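Local coordinates for uncharacterized metal-dependent hydrolase (Pyrococcus horikoshii, PDB 3IGH), which is of unknown function but probably hydrolyses carbon-nitrogen bonds other than peptide bonds, at residues K99-I103 / K127-I131; W116-L122 / V138-D143; P408-V412 / L440-T444. All blocks are in the same frame, centred on the assembly; numbering follows the deposited sequence.

Interaction 1: K99-I103 / K127-I131; sequences KGRII and KPVFI. With SO4 (sulfate ion), chain M.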
ATOM      1  N   LYS A  99      18.906 -26.253  14.698  1.00 62.92           N
ATOM      2  CA  LYS A  99      19.689 -25.255  13.967  1.00 64.43           C
ATOM      3  C   LYS A  99      19.268 -23.821  14.288  1.00 61.71           C
ATOM      4  O   LYS A  99      18.119 -23.565  14.658  1.00 58.39           O
ATOM      5  CB  LYS A  99      19.611 -25.497  12.452  1.00 69.77           C
ATOM      6  CG  LYS A  99      20.570 -26.568  11.926  1.00 81.68           C
ATOM      7  CD  LYS A  99      19.880 -27.913  11.699  1.00 98.37           C
ATOM      8  CE  LYS A  99      19.242 -27.985  10.313  1.00103.52           C
ATOM      9  NZ  LYS A  99      18.711 -29.342  10.004  1.00103.59           N
ATOM     10  N   GLY A 100      20.208 -22.891  14.146  1.00 59.66           N
ATOM     11  CA  GLY A 100      19.911 -21.475  14.292  1.00 56.39           C
ATOM     12  C   GLY A 100      20.568 -20.798  15.479  1.00 57.18           C
ATOM     13  O   GLY A 100      21.190 -21.454  16.322  1.00 55.88           O
ATOM     14  N   ARG A 101      20.407 -19.477  15.523  1.00 52.78           N
ATOM     15  CA  ARG A 101      20.984 -18.630  16.559  0.80 52.97           C
ATOM     16  C   ARG A 101      20.443 -18.988  17.943  1.00 50.78           C
ATOM     17  O   ARG A 101      21.208 -19.164  18.898  1.00 43.40           O
ATOM     18  CB  ARG A 101      20.662 -17.177  16.226  0.80 56.44           C
ATOM     19  CG  ARG A 101      21.547 -16.128  16.860  0.80 59.28           C
ATOM     20  CD  ARG A 101      21.310 -14.773  16.189  0.80 67.84           C
ATOM     21  NE  ARG A 101      20.032 -14.162  16.571  0.80 71.02           N
ATOM     22  CZ  ARG A 101      18.924 -14.161  15.828  0.80 72.12           C
ATOM     23  NH1 ARG A 101      18.891 -14.749  14.628  0.80 44.87           N
ATOM     24  NH2 ARG A 101      17.834 -13.567  16.298  0.80 55.72           N
ATOM     25  N   ILE A 102      19.121 -19.094  18.041  1.00 47.07           N
ATOM     26  CA  ILE A 102      18.453 -19.436  19.290  1.00 47.80           C
ATOM     27  C   ILE A 102      17.708 -20.731  19.041  1.00 46.66           C
ATOM     28  O   ILE A 102      17.056 -20.880  18.004  1.00 40.33           O
ATOM     29  CB  ILE A 102      17.454 -18.341  19.711  1.00 46.39           C
ATOM     30  CG1 ILE A 102      18.175 -17.014  19.919  1.00 54.71           C
ATOM     31  CG2 ILE A 102      16.729 -18.712  20.995  1.00 47.18           C
ATOM     32  CD1 ILE A 102      17.368 -15.869  19.467  1.00 49.90           C
ATOM     33  N   ILE A 103      17.822 -21.669  19.979  1.00 41.44           N
ATOM     34  CA  ILE A 103      17.143 -22.950  19.859  1.00 41.12           C
ATOM     35  C   ILE A 103      15.816 -22.889  20.599  1.00 38.15           C
ATOM     36  O   ILE A 103      15.777 -22.823  21.829  1.00 37.54           O
ATOM     37  CB  ILE A 103      18.018 -24.127  20.373  1.00 38.84           C
ATOM     38  CG1 ILE A 103      19.408 -24.111  19.708  1.00 41.68           C
ATOM     39  CG2 ILE A 103      17.308 -25.465  20.148  1.00 39.87           C
ATOM     40  CD1 ILE A 103      19.402 -24.172  18.168  1.00 39.67           C
ATOM     41  N   LYS A 127      24.108 -22.555  23.127  1.00 55.30           N
ATOM     42  CA  LYS A 127      23.278 -21.564  22.441  1.00 50.91           C
ATOM     43  C   LYS A 127      22.164 -21.150  23.398  1.00 42.96           C
ATOM     44  O   LYS A 127      21.862 -21.893  24.343  1.00 45.52           O
ATOM     45  CB  LYS A 127      22.677 -22.163  21.163  1.00 42.35           C
ATOM     46  CG  LYS A 127      23.658 -22.341  20.011  1.00 54.08           C
ATOM     47  CD  LYS A 127      22.986 -22.954  18.797  1.00 62.07           C
ATOM     48  CE  LYS A 127      23.936 -23.015  17.609  1.00 65.80           C
ATOM     49  NZ  LYS A 127      23.244 -23.492  16.377  1.00 66.75           N
ATOM     50  N   PRO A 128      21.559 -19.961  23.184  1.00 41.85           N
ATOM     51  CA  PRO A 128      20.352 -19.661  23.961  1.00 39.77           C
ATOM     52  C   PRO A 128      19.275 -20.699  23.633  1.00 40.21           C
ATOM     53  O   PRO A 128      19.071 -21.032  22.458  1.00 42.75           O
ATOM     54  CB  PRO A 128      19.940 -18.269  23.461  1.00 39.81           C
ATOM     55  CG  PRO A 128      21.187 -17.699  22.857  1.00 40.97           C
ATOM     56  CD  PRO A 128      21.909 -18.857  22.270  1.00 40.03           C
ATOM     57  N   VAL A 129      18.660 -21.242  24.680  1.00 41.81           N
ATOM     58  CA  VAL A 129      17.642 -22.294  24.573  1.00 35.73           C
ATOM     59  C   VAL A 129      16.408 -21.836  25.327  1.00 35.17           C
ATOM     60  O   VAL A 129      16.505 -21.397  26.468  1.00 37.27           O
ATOM     61  CB  VAL A 129      18.145 -23.653  25.166  1.00 38.54           C
ATOM     62  CG1 VAL A 129      17.008 -24.680  25.272  1.00 35.64           C
ATOM     63  CG2 VAL A 129      19.250 -24.221  24.317  1.00 29.84           C
ATOM     64  N   PHE A 130      15.250 -21.931  24.676  1.00 36.08           N
ATOM     65  CA  PHE A 130      13.973 -21.600  25.289  1.00 33.61           C
ATOM     66  C   PHE A 130      12.991 -22.712  24.900  1.00 34.00           C
ATOM     67  O   PHE A 130      12.718 -22.910  23.713  1.00 35.19           O
ATOM     68  CB  PHE A 130      13.496 -20.240  24.768  1.00 31.30           C
ATOM     69  CG  PHE A 130      12.247 -19.729  25.436  1.00 36.36           C
ATOM     70  CD1 PHE A 130      12.333 -18.969  26.592  1.00 30.22           C
ATOM     71  CD2 PHE A 130      10.985 -19.990  24.897  1.00 31.96           C
ATOM     72  CE1 PHE A 130      11.197 -18.480  27.215  1.00 36.83           C
ATOM     73  CE2 PHE A 130       9.838 -19.507  25.518  1.00 37.39           C
ATOM     74  CZ  PHE A 130       9.944 -18.744  26.674  1.00 39.57           C
ATOM     75  N   ILE A 131      12.492 -23.461  25.882  1.00 35.56           N
ATOM     76  CA  ILE A 131      11.647 -24.632  25.567  1.00 33.95           C
ATOM     77  C   ILE A 131      10.275 -24.603  26.227  1.00 30.17           C
ATOM     78  O   ILE A 131      10.148 -24.598  27.455  1.00 35.24           O
ATOM     79  CB  ILE A 131      12.366 -26.002  25.796  1.00 32.70           C
ATOM     80  CG1 ILE A 131      12.869 -26.161  27.242  1.00 31.78           C
ATOM     81  CG2 ILE A 131      13.513 -26.176  24.809  1.00 35.72           C
ATOM     82  CD1 ILE A 131      13.246 -27.604  27.607  1.00 36.83           C
TER
HETATM   83  S   SO4 M  12      23.584 -23.163  12.999  0.50 82.96           S
HETATM   84  O1  SO4 M  12      25.032 -23.332  12.923  0.50 73.25           O
HETATM   85  O2  SO4 M  12      22.991 -24.342  13.621  0.50 80.17           O
HETATM   86  O3  SO4 M  12      23.276 -21.983  13.801  0.50 82.21           O
HETATM   87  O4  SO4 M  12      23.035 -22.997  11.655  0.50 74.47           O
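The flat groups that meet across this contact are peptide carbonyls: Lys127 NZ donates to Gly100 O at 2.9 Å from 30° out of the carbonyl plane, and Pro128 CD rests on Arg101 O. The ring of Phe130 turns away from 99-103 to pack on helix 166-180. Lys127 reaches back along the loop because its chain is extended beyond CG, and on the way its CD touches Ile103 CD1 (3.8 Å). Nearer the sheet, Ile103 N bonds to Pro128 O (2.8 Å) and Phe130 N to Ile103 O (3.0 Å), a parallel pairing that starts strand 103-108 beside strand 129-133. Ile103 CB packs on Val129 CG2, while Ile102 CG2 meets Pro128 CB with the two side chains roughly perpendicular. A sulfate ion, probably from the crystallisation liquor, accepts from Gly100 N through O2 (3.2 Å) and, weakly, from Lys127 NZ through O3. Losing the ammonium of Lys127 to an alanine here is likely to leave Gly100 O without this donor and the sulfate without this charge, and to uncover the end of Ile103. The ammonium thus serves a carbonyl and an anion at once, and its charge probably helps attract the sulfate to this exposed loop.

Interaction 2: W116-L122 / V138-D143; sequences WPTRKEL and VAVAND. With SO4 (sulfate ion), chain I.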
ATOM      1  N   TRP A 116      11.180 -32.485  35.751  1.00 44.12           N
ATOM      2  CA  TRP A 116      11.207 -31.213  35.019  1.00 40.11           C
ATOM      3  C   TRP A 116      12.589 -30.954  34.426  1.00 42.66           C
ATOM      4  O   TRP A 116      13.603 -31.268  35.058  1.00 42.03           O
ATOM      5  CB  TRP A 116      10.829 -30.061  35.947  1.00 35.37           C
ATOM      6  CG  TRP A 116       9.370 -29.984  36.291  1.00 42.68           C
ATOM      7  CD1 TRP A 116       8.645 -30.881  37.029  1.00 43.89           C
ATOM      8  CD2 TRP A 116       8.464 -28.932  35.937  1.00 52.57           C
ATOM      9  NE1 TRP A 116       7.342 -30.457  37.146  1.00 47.60           N
ATOM     10  CE2 TRP A 116       7.202 -29.263  36.488  1.00 55.11           C
ATOM     11  CE3 TRP A 116       8.592 -27.742  35.207  1.00 61.58           C
ATOM     12  CZ2 TRP A 116       6.075 -28.448  36.324  1.00 54.77           C
ATOM     13  CZ3 TRP A 116       7.475 -26.928  35.051  1.00 52.00           C
ATOM     14  CH2 TRP A 116       6.233 -27.285  35.608  1.00 52.04           C
ATOM     15  N   PRO A 117      12.650 -30.384  33.206  1.00 42.23           N
ATOM     16  CA  PRO A 117      13.968 -29.965  32.732  1.00 35.78           C
ATOM     17  C   PRO A 117      14.380 -28.673  33.439  1.00 35.10           C
ATOM     18  O   PRO A 117      13.523 -27.956  33.965  1.00 38.71           O
ATOM     19  CB  PRO A 117      13.772 -29.765  31.221  1.00 41.18           C
ATOM     20  CG  PRO A 117      12.313 -29.599  31.022  1.00 35.71           C
ATOM     21  CD  PRO A 117      11.579 -30.093  32.232  1.00 39.29           C
ATOM     22  N   THR A 118      15.683 -28.405  33.500  1.00 38.14           N
ATOM     23  CA  THR A 118      16.188 -27.265  34.274  1.00 38.76           C
ATOM     24  C   THR A 118      17.174 -26.424  33.469  1.00 33.97           C
ATOM     25  O   THR A 118      17.810 -26.923  32.535  1.00 34.74           O
ATOM     26  CB  THR A 118      16.933 -27.711  35.563  1.00 41.88           C
ATOM     27  OG1 THR A 118      18.159 -28.365  35.195  1.00 39.42           O
ATOM     28  CG2 THR A 118      16.065 -28.632  36.438  1.00 43.13           C
ATOM     29  N   ARG A 119      17.292 -25.156  33.871  1.00 41.02           N
ATOM     30  CA  ARG A 119      18.311 -24.215  33.391  1.00 42.43           C
ATOM     31  C   ARG A 119      19.714 -24.827  33.346  1.00 39.21           C
ATOM     32  O   ARG A 119      20.410 -24.729  32.329  1.00 39.82           O
ATOM     33  CB  ARG A 119      18.297 -22.959  34.281  1.00 40.06           C
ATOM     34  CG  ARG A 119      19.377 -21.916  33.964  1.00 49.05           C
ATOM     35  CD  ARG A 119      19.453 -20.826  35.041  1.00 45.46           C
ATOM     36  NE  ARG A 119      19.753 -21.362  36.372  1.00 51.65           N
ATOM     37  CZ  ARG A 119      20.971 -21.678  36.816  1.00 59.30           C
ATOM     38  NH1 ARG A 119      22.048 -21.522  36.052  1.00 50.59           N
ATOM     39  NH2 ARG A 119      21.108 -22.162  38.043  1.00 52.95           N
ATOM     40  N   LYS A 120      20.116 -25.478  34.441  1.00 49.00           N
ATOM     41  CA  LYS A 120      21.432 -26.130  34.520  1.00 44.87           C
ATOM     42  C   LYS A 120      21.642 -27.199  33.453  1.00 46.77           C
ATOM     43  O   LYS A 120      22.697 -27.240  32.820  1.00 45.70           O
ATOM     44  CB  LYS A 120      21.669 -26.729  35.911  1.00 53.52           C
ATOM     45  CG  LYS A 120      22.077 -25.716  36.962  1.00 59.09           C
ATOM     46  CD  LYS A 120      22.113 -26.338  38.348  1.00 78.50           C
ATOM     47  CE  LYS A 120      22.379 -25.286  39.411  1.00 86.48           C
ATOM     48  NZ  LYS A 120      22.209 -25.836  40.782  1.00 94.18           N
ATOM     49  N   GLU A 121      20.637 -28.054  33.252  1.00 41.82           N
ATOM     50  CA  GLU A 121      20.708 -29.124  32.243  1.00 39.30           C
ATOM     51  C   GLU A 121      20.783 -28.555  30.829  1.00 38.60           C
ATOM     52  O   GLU A 121      21.504 -29.070  29.969  1.00 41.21           O
ATOM     53  CB  GLU A 121      19.505 -30.064  32.371  1.00 46.22           C
ATOM     54  CG  GLU A 121      19.522 -30.941  33.623  1.00 51.14           C
ATOM     55  CD  GLU A 121      18.134 -31.400  34.066  1.00 62.79           C
ATOM     56  OE1 GLU A 121      18.049 -32.071  35.114  1.00 57.12           O
ATOM     57  OE2 GLU A 121      17.128 -31.090  33.385  1.00 52.85           O
ATOM     58  N   LEU A 122      20.061 -27.461  30.607  1.00 40.35           N
ATOM     59  CA  LEU A 122      20.018 -26.822  29.296  1.00 41.45           C
ATOM     60  C   LEU A 122      21.275 -25.995  29.004  1.00 45.64           C
ATOM     61  O   LEU A 122      21.509 -25.604  27.855  1.00 41.67           O
ATOM     62  CB  LEU A 122      18.759 -25.962  29.174  1.00 37.24           C
ATOM     63  CG  LEU A 122      17.417 -26.694  29.262  1.00 38.50           C
ATOM     64  CD1 LEU A 122      16.276 -25.686  29.290  1.00 43.58           C
ATOM     65  CD2 LEU A 122      17.250 -27.679  28.118  1.00 36.13           C
ATOM     66  N   VAL A 138       4.017 -22.883  30.217  1.00 40.10           N
ATOM     67  CA  VAL A 138       5.260 -22.896  30.991  1.00 39.12           C
ATOM     68  C   VAL A 138       6.428 -23.074  30.023  1.00 34.37           C
ATOM     69  O   VAL A 138       6.308 -23.773  29.008  1.00 36.56           O
ATOM     70  CB  VAL A 138       5.295 -24.075  32.047  1.00 43.83           C
ATOM     71  CG1 VAL A 138       6.604 -24.084  32.827  1.00 42.47           C
ATOM     72  CG2 VAL A 138       4.136 -24.006  33.032  1.00 44.88           C
ATOM     73  N   ALA A 139       7.561 -22.444  30.339  1.00 32.49           N
ATOM     74  CA  ALA A 139       8.790 -22.661  29.598  1.00 30.61           C
ATOM     75  C   ALA A 139      10.004 -22.735  30.509  1.00 30.38           C
ATOM     76  O   ALA A 139       9.972 -22.261  31.643  1.00 35.18           O
ATOM     77  CB  ALA A 139       8.986 -21.564  28.557  1.00 32.60           C
ATOM     78  N   VAL A 140      11.070 -23.346  30.003  1.00 37.45           N
ATOM     79  CA  VAL A 140      12.354 -23.363  30.701  1.00 37.07           C
ATOM     80  C   VAL A 140      13.412 -22.791  29.764  1.00 37.59           C
ATOM     81  O   VAL A 140      13.378 -23.029  28.550  1.00 33.46           O
ATOM     82  CB  VAL A 140      12.770 -24.791  31.184  1.00 37.05           C
ATOM     83  CG1 VAL A 140      13.967 -24.719  32.137  1.00 39.34           C
ATOM     84  CG2 VAL A 140      11.625 -25.488  31.898  1.00 39.74           C
ATOM     85  N   ALA A 141      14.346 -22.034  30.336  1.00 38.31           N
ATOM     86  CA  ALA A 141      15.421 -21.412  29.575  1.00 42.76           C
ATOM     87  C   ALA A 141      16.785 -21.609  30.250  1.00 36.31           C
ATOM     88  O   ALA A 141      16.863 -21.663  31.480  1.00 42.78           O
ATOM     89  CB  ALA A 141      15.118 -19.922  29.385  1.00 36.82           C
ATOM     90  N   ASN A 142      17.841 -21.730  29.443  1.00 39.80           N
ATOM     91  CA  ASN A 142      19.211 -21.742  29.963  1.00 37.14           C
ATOM     92  C   ASN A 142      19.759 -20.327  30.256  1.00 38.80           C
ATOM     93  O   ASN A 142      19.051 -19.327  30.045  1.00 35.59           O
ATOM     94  CB  ASN A 142      20.155 -22.592  29.082  1.00 33.37           C
ATOM     95  CG  ASN A 142      20.469 -21.975  27.713  1.00 44.09           C
ATOM     96  OD1 ASN A 142      20.097 -20.837  27.385  1.00 40.32           O
ATOM     97  ND2 ASN A 142      21.179 -22.752  26.900  1.00 36.58           N
ATOM     98  N   ASP A 143      20.997 -20.258  30.756  1.00 41.52           N
ATOM     99  CA  ASP A 143      21.660 -18.996  31.128  1.00 45.28           C
ATOM    100  C   ASP A 143      21.682 -17.962  30.005  1.00 37.96           C
ATOM    101  O   ASP A 143      21.298 -16.807  30.213  1.00 43.45           O
ATOM    102  CB  ASP A 143      23.105 -19.257  31.583  1.00 49.93           C
ATOM    103  CG  ASP A 143      23.192 -19.875  32.970  1.00 62.58           C
ATOM    104  OD1 ASP A 143      24.212 -20.531  33.265  1.00 75.44           O
ATOM    105  OD2 ASP A 143      22.252 -19.700  33.770  1.00 58.67           O
TER
HETATM  106  S   SO4 I   8       4.082 -31.844  38.699  1.00 73.08           S
HETATM  107  O1  SO4 I   8       5.425 -32.316  39.042  1.00 68.57           O
HETATM  108  O2  SO4 I   8       3.197 -31.987  39.853  1.00 67.03           O
HETATM  109  O3  SO4 I   8       4.151 -30.436  38.314  1.00 82.79           O
HETATM  110  O4  SO4 I   8       3.549 -32.636  37.593  1.00 75.25           O
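Arg119 and Asp143 meet with their flat ends nearly coplanar, the guanidinium and carboxylate planes 20° apart. Arg119 NH1 reaches the syn side of Asp143 OD2 at 2.9 Å, a salt bridge made by a single nitrogen. With Arg119 CD already close to the same oxygen, the bend at chi3 (59°) turns the guanidinium back beside the carboxylate, while NE bonds to Asp160 O. Next to this pair Asn142 ND2 donates to Leu122 O (3.0 Å). The carbonyl oxygen lies close to the amide plane of Asn142, but the amide nitrogen sits 52° out of the carbonyl plane. Lys127 O is the stronger partner of the same ND2, and Asn142 OD1 caps helix 143-149 through Met145 N, so the amide is gripped at both ends. The apolar side chains cross more steeply. Leu122 CD1 meets Val140 CG1 at 3.8 Å, the two side chains about perpendicular, and both methyls of Val140 approach Pro117 O, a buried oxygen without a hydrogen-bond partner. Trp116 also stands across its valine: the ring edge at CZ3 touches Val138 CG1 (3.7 Å), while NE1 donates to O1 of a sulfate ion (3.3 Å) that Gln110 binds too. Thr118 and Glu121 form a capping box, with Glu121 N bonded to Thr118 OG1 at 3.2 Å. The arrangement is that of a short, N-capped helix and its lead-in laid over one face of a strand, here 138-141 of the mixed sheet inserted between barrel strands 58-68 and 202-210.

Interaction 3: P408-V412 / L440-T444; sequences PWLTV and LHSYT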
ATOM      1  N   PRO A 408      -5.588 -28.043   5.089  1.00 28.09           N
ATOM      2  CA  PRO A 408      -6.994 -27.681   5.002  1.00 26.63           C
ATOM      3  C   PRO A 408      -7.930 -28.881   4.962  1.00 32.86           C
ATOM      4  O   PRO A 408      -9.058 -28.782   5.433  1.00 30.49           O
ATOM      5  CB  PRO A 408      -7.078 -26.854   3.708  1.00 27.73           C
ATOM      6  CG  PRO A 408      -5.864 -27.188   2.947  1.00 34.54           C
ATOM      7  CD  PRO A 408      -4.816 -27.553   3.930  1.00 29.52           C
ATOM      8  N   TRP A 409      -7.459 -30.011   4.437  1.00 30.71           N
ATOM      9  CA  TRP A 409      -8.295 -31.194   4.349  1.00 30.82           C
ATOM     10  C   TRP A 409      -8.630 -31.783   5.712  1.00 28.96           C
ATOM     11  O   TRP A 409      -9.720 -32.327   5.893  1.00 33.84           O
ATOM     12  CB  TRP A 409      -7.676 -32.236   3.405  1.00 28.35           C
ATOM     13  CG  TRP A 409      -7.696 -31.758   1.989  1.00 30.69           C
ATOM     14  CD1 TRP A 409      -6.622 -31.403   1.233  1.00 33.23           C
ATOM     15  CD2 TRP A 409      -8.858 -31.526   1.172  1.00 32.43           C
ATOM     16  NE1 TRP A 409      -7.035 -30.995  -0.011  1.00 34.56           N
ATOM     17  CE2 TRP A 409      -8.400 -31.053  -0.074  1.00 32.45           C
ATOM     18  CE3 TRP A 409     -10.237 -31.675   1.374  1.00 31.80           C
ATOM     19  CZ2 TRP A 409      -9.269 -30.730  -1.122  1.00 37.43           C
ATOM     20  CZ3 TRP A 409     -11.100 -31.363   0.333  1.00 33.89           C
ATOM     21  CH2 TRP A 409     -10.609 -30.893  -0.901  1.00 33.39           C
ATOM     22  N   LEU A 410      -7.713 -31.640   6.671  1.00 31.83           N
ATOM     23  CA  LEU A 410      -7.987 -32.021   8.060  1.00 33.04           C
ATOM     24  C   LEU A 410      -9.082 -31.161   8.695  1.00 36.77           C
ATOM     25  O   LEU A 410      -9.862 -31.650   9.507  1.00 32.77           O
ATOM     26  CB  LEU A 410      -6.713 -31.978   8.911  1.00 31.74           C
ATOM     27  CG  LEU A 410      -5.557 -32.914   8.545  1.00 36.26           C
ATOM     28  CD1 LEU A 410      -4.414 -32.747   9.541  1.00 41.35           C
ATOM     29  CD2 LEU A 410      -6.019 -34.375   8.486  1.00 39.82           C
ATOM     30  N   THR A 411      -9.151 -29.888   8.301  1.00 30.32           N
ATOM     31  CA  THR A 411     -10.169 -28.979   8.819  1.00 32.12           C
ATOM     32  C   THR A 411     -11.508 -29.197   8.122  1.00 29.35           C
ATOM     33  O   THR A 411     -12.561 -29.122   8.765  1.00 29.61           O
ATOM     34  CB  THR A 411      -9.671 -27.499   8.768  1.00 29.29           C
ATOM     35  OG1 THR A 411      -8.749 -27.290   9.848  1.00 31.59           O
ATOM     36  CG2 THR A 411     -10.816 -26.488   8.876  1.00 30.81           C
ATOM     37  N   VAL A 412     -11.465 -29.495   6.819  1.00 29.99           N
ATOM     38  CA  VAL A 412     -12.667 -29.898   6.078  1.00 33.18           C
ATOM     39  C   VAL A 412     -13.278 -31.146   6.728  1.00 33.84           C
ATOM     40  O   VAL A 412     -14.479 -31.188   7.002  1.00 33.57           O
ATOM     41  CB  VAL A 412     -12.373 -30.156   4.576  1.00 30.50           C
ATOM     42  CG1 VAL A 412     -13.594 -30.780   3.859  1.00 33.44           C
ATOM     43  CG2 VAL A 412     -11.979 -28.853   3.876  1.00 30.51           C
ATOM     44  N   LEU A 440     -16.346 -26.679   1.720  1.00 30.76           N
ATOM     45  CA  LEU A 440     -15.464 -26.093   0.709  1.00 34.02           C
ATOM     46  C   LEU A 440     -15.824 -24.646   0.397  1.00 33.76           C
ATOM     47  O   LEU A 440     -14.937 -23.818   0.206  1.00 31.13           O
ATOM     48  CB  LEU A 440     -15.409 -26.951  -0.569  1.00 32.16           C
ATOM     49  CG  LEU A 440     -14.836 -28.361  -0.348  1.00 36.03           C
ATOM     50  CD1 LEU A 440     -14.781 -29.138  -1.662  1.00 35.32           C
ATOM     51  CD2 LEU A 440     -13.452 -28.349   0.331  1.00 33.02           C
ATOM     52  N   HIS A 441     -17.119 -24.346   0.369  1.00 31.05           N
ATOM     53  CA  HIS A 441     -17.585 -22.969   0.220  1.00 31.50           C
ATOM     54  C   HIS A 441     -17.072 -22.071   1.353  1.00 28.68           C
ATOM     55  O   HIS A 441     -16.605 -20.958   1.098  1.00 31.51           O
ATOM     56  CB  HIS A 441     -19.117 -22.922   0.163  1.00 27.58           C
ATOM     57  CG  HIS A 441     -19.682 -21.534   0.189  1.00 32.65           C
ATOM     58  ND1 HIS A 441     -19.782 -20.748  -0.942  1.00 34.64           N
ATOM     59  CD2 HIS A 441     -20.185 -20.794   1.206  1.00 40.26           C
ATOM     60  CE1 HIS A 441     -20.321 -19.586  -0.622  1.00 38.84           C
ATOM     61  NE2 HIS A 441     -20.573 -19.587   0.676  1.00 38.85           N
ATOM     62  N   SER A 442     -17.162 -22.560   2.595  1.00 28.66           N
ATOM     63  CA  SER A 442     -16.727 -21.798   3.767  1.00 31.17           C
ATOM     64  C   SER A 442     -15.225 -21.557   3.772  1.00 32.82           C
ATOM     65  O   SER A 442     -14.763 -20.502   4.208  1.00 32.35           O
ATOM     66  CB  SER A 442     -17.156 -22.491   5.062  1.00 31.85           C
ATOM     67  OG  SER A 442     -18.568 -22.550   5.166  1.00 37.52           O
ATOM     68  N   TYR A 443     -14.479 -22.523   3.239  1.00 28.64           N
ATOM     69  CA  TYR A 443     -13.025 -22.473   3.198  1.00 32.05           C
ATOM     70  C   TYR A 443     -12.474 -21.741   1.959  1.00 30.44           C
ATOM     71  O   TYR A 443     -11.259 -21.657   1.760  1.00 29.63           O
ATOM     72  CB  TYR A 443     -12.490 -23.898   3.228  1.00 28.80           C
ATOM     73  CG  TYR A 443     -11.300 -24.128   4.132  1.00 32.46           C
ATOM     74  CD1 TYR A 443     -11.110 -25.367   4.734  1.00 29.97           C
ATOM     75  CD2 TYR A 443     -10.359 -23.126   4.380  1.00 24.65           C
ATOM     76  CE1 TYR A 443     -10.021 -25.610   5.557  1.00 27.50           C
ATOM     77  CE2 TYR A 443      -9.261 -23.357   5.214  1.00 24.59           C
ATOM     78  CZ  TYR A 443      -9.099 -24.609   5.802  1.00 32.91           C
ATOM     79  OH  TYR A 443      -8.016 -24.872   6.625  1.00 29.81           O
ATOM     80  N   THR A 444     -13.357 -21.237   1.107  1.00 30.06           N
ATOM     81  CA  THR A 444     -12.916 -20.497  -0.074  1.00 31.16           C
ATOM     82  C   THR A 444     -13.593 -19.126  -0.098  1.00 31.22           C
ATOM     83  O   THR A 444     -13.035 -18.141   0.415  1.00 30.67           O
ATOM     84  CB  THR A 444     -13.147 -21.302  -1.394  1.00 32.67           C
ATOM     85  OG1 THR A 444     -14.528 -21.674  -1.493  1.00 32.76           O
ATOM     86  CG2 THR A 444     -12.283 -22.568  -1.430  1.00 29.40           C
TER
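Tyr443 and Leu440 of helix 436-450 pack against Pro408, Trp409, Thr411 and Val412 of helix 408-417, a buried helix-helix contact in the TIM-barrel fold of the amidohydrolase family. The short axes run 10.9 Å apart at closest approach, with 133° between their directions, so large side chains bridge the gap. The apolar contacts come in two clusters. In one, Leu440 CD2 touches both Trp409 CZ3 (3.8 Å) and Val412 CG2 (3.9 Å); Leu440 reaches them with CG anti to its carbonyl carbon (chi1 -63°). In the other, the phenol of Tyr443 lies alongside Pro408 and Thr411, and Val412 CG2 joins the clusters by also touching the ring edge at CD1 (3.7 Å). Thr411 approaches at about a right angle, with CG2 3.5 Å from Tyr443 CE1, and Pro408 CB lies against the hydroxyl end of the tyrosine. Aromatic contacts extend this core: Phe63 of barrel strand 58-68 meets both Tyr443 and Trp409 edge-to-face, and His482 of the C-terminal tag stacks on Trp409. Polar contact between the helices is slight, for no hydrogen bond crosses; Pro408 O, at 3.3 Å from Tyr443 CE1, merely abuts the ring. Within helix 436-450, where the turn widens to a pi-type at 442-444, Thr444 OG1 bonds back to Leu440 O at 2.8 Å.

How the interactions relate
From the N terminus, interaction 1 opens in the loop after helix 88-96 and closes when the chain returns at 127-131, setting strand 129-133 beside strand 103-108. Interaction 2 opens at 116-122, within the span of chain that interaction 1 closes, and itself closes beyond it at 138-143, so the two cross. They touch directly, their centres about 12 Å apart, because strands 129-133 and 138-141 are neighbours in one mixed sheet, to which interaction 2 adds the short helix 119-122. Interaction 3 follows in series far along the chain, closing the excursion from helix 408-417 to helix 436-450. It belongs to the barrel, with its centre about 35 Å and about 39 Å from those of interactions 1 and 2.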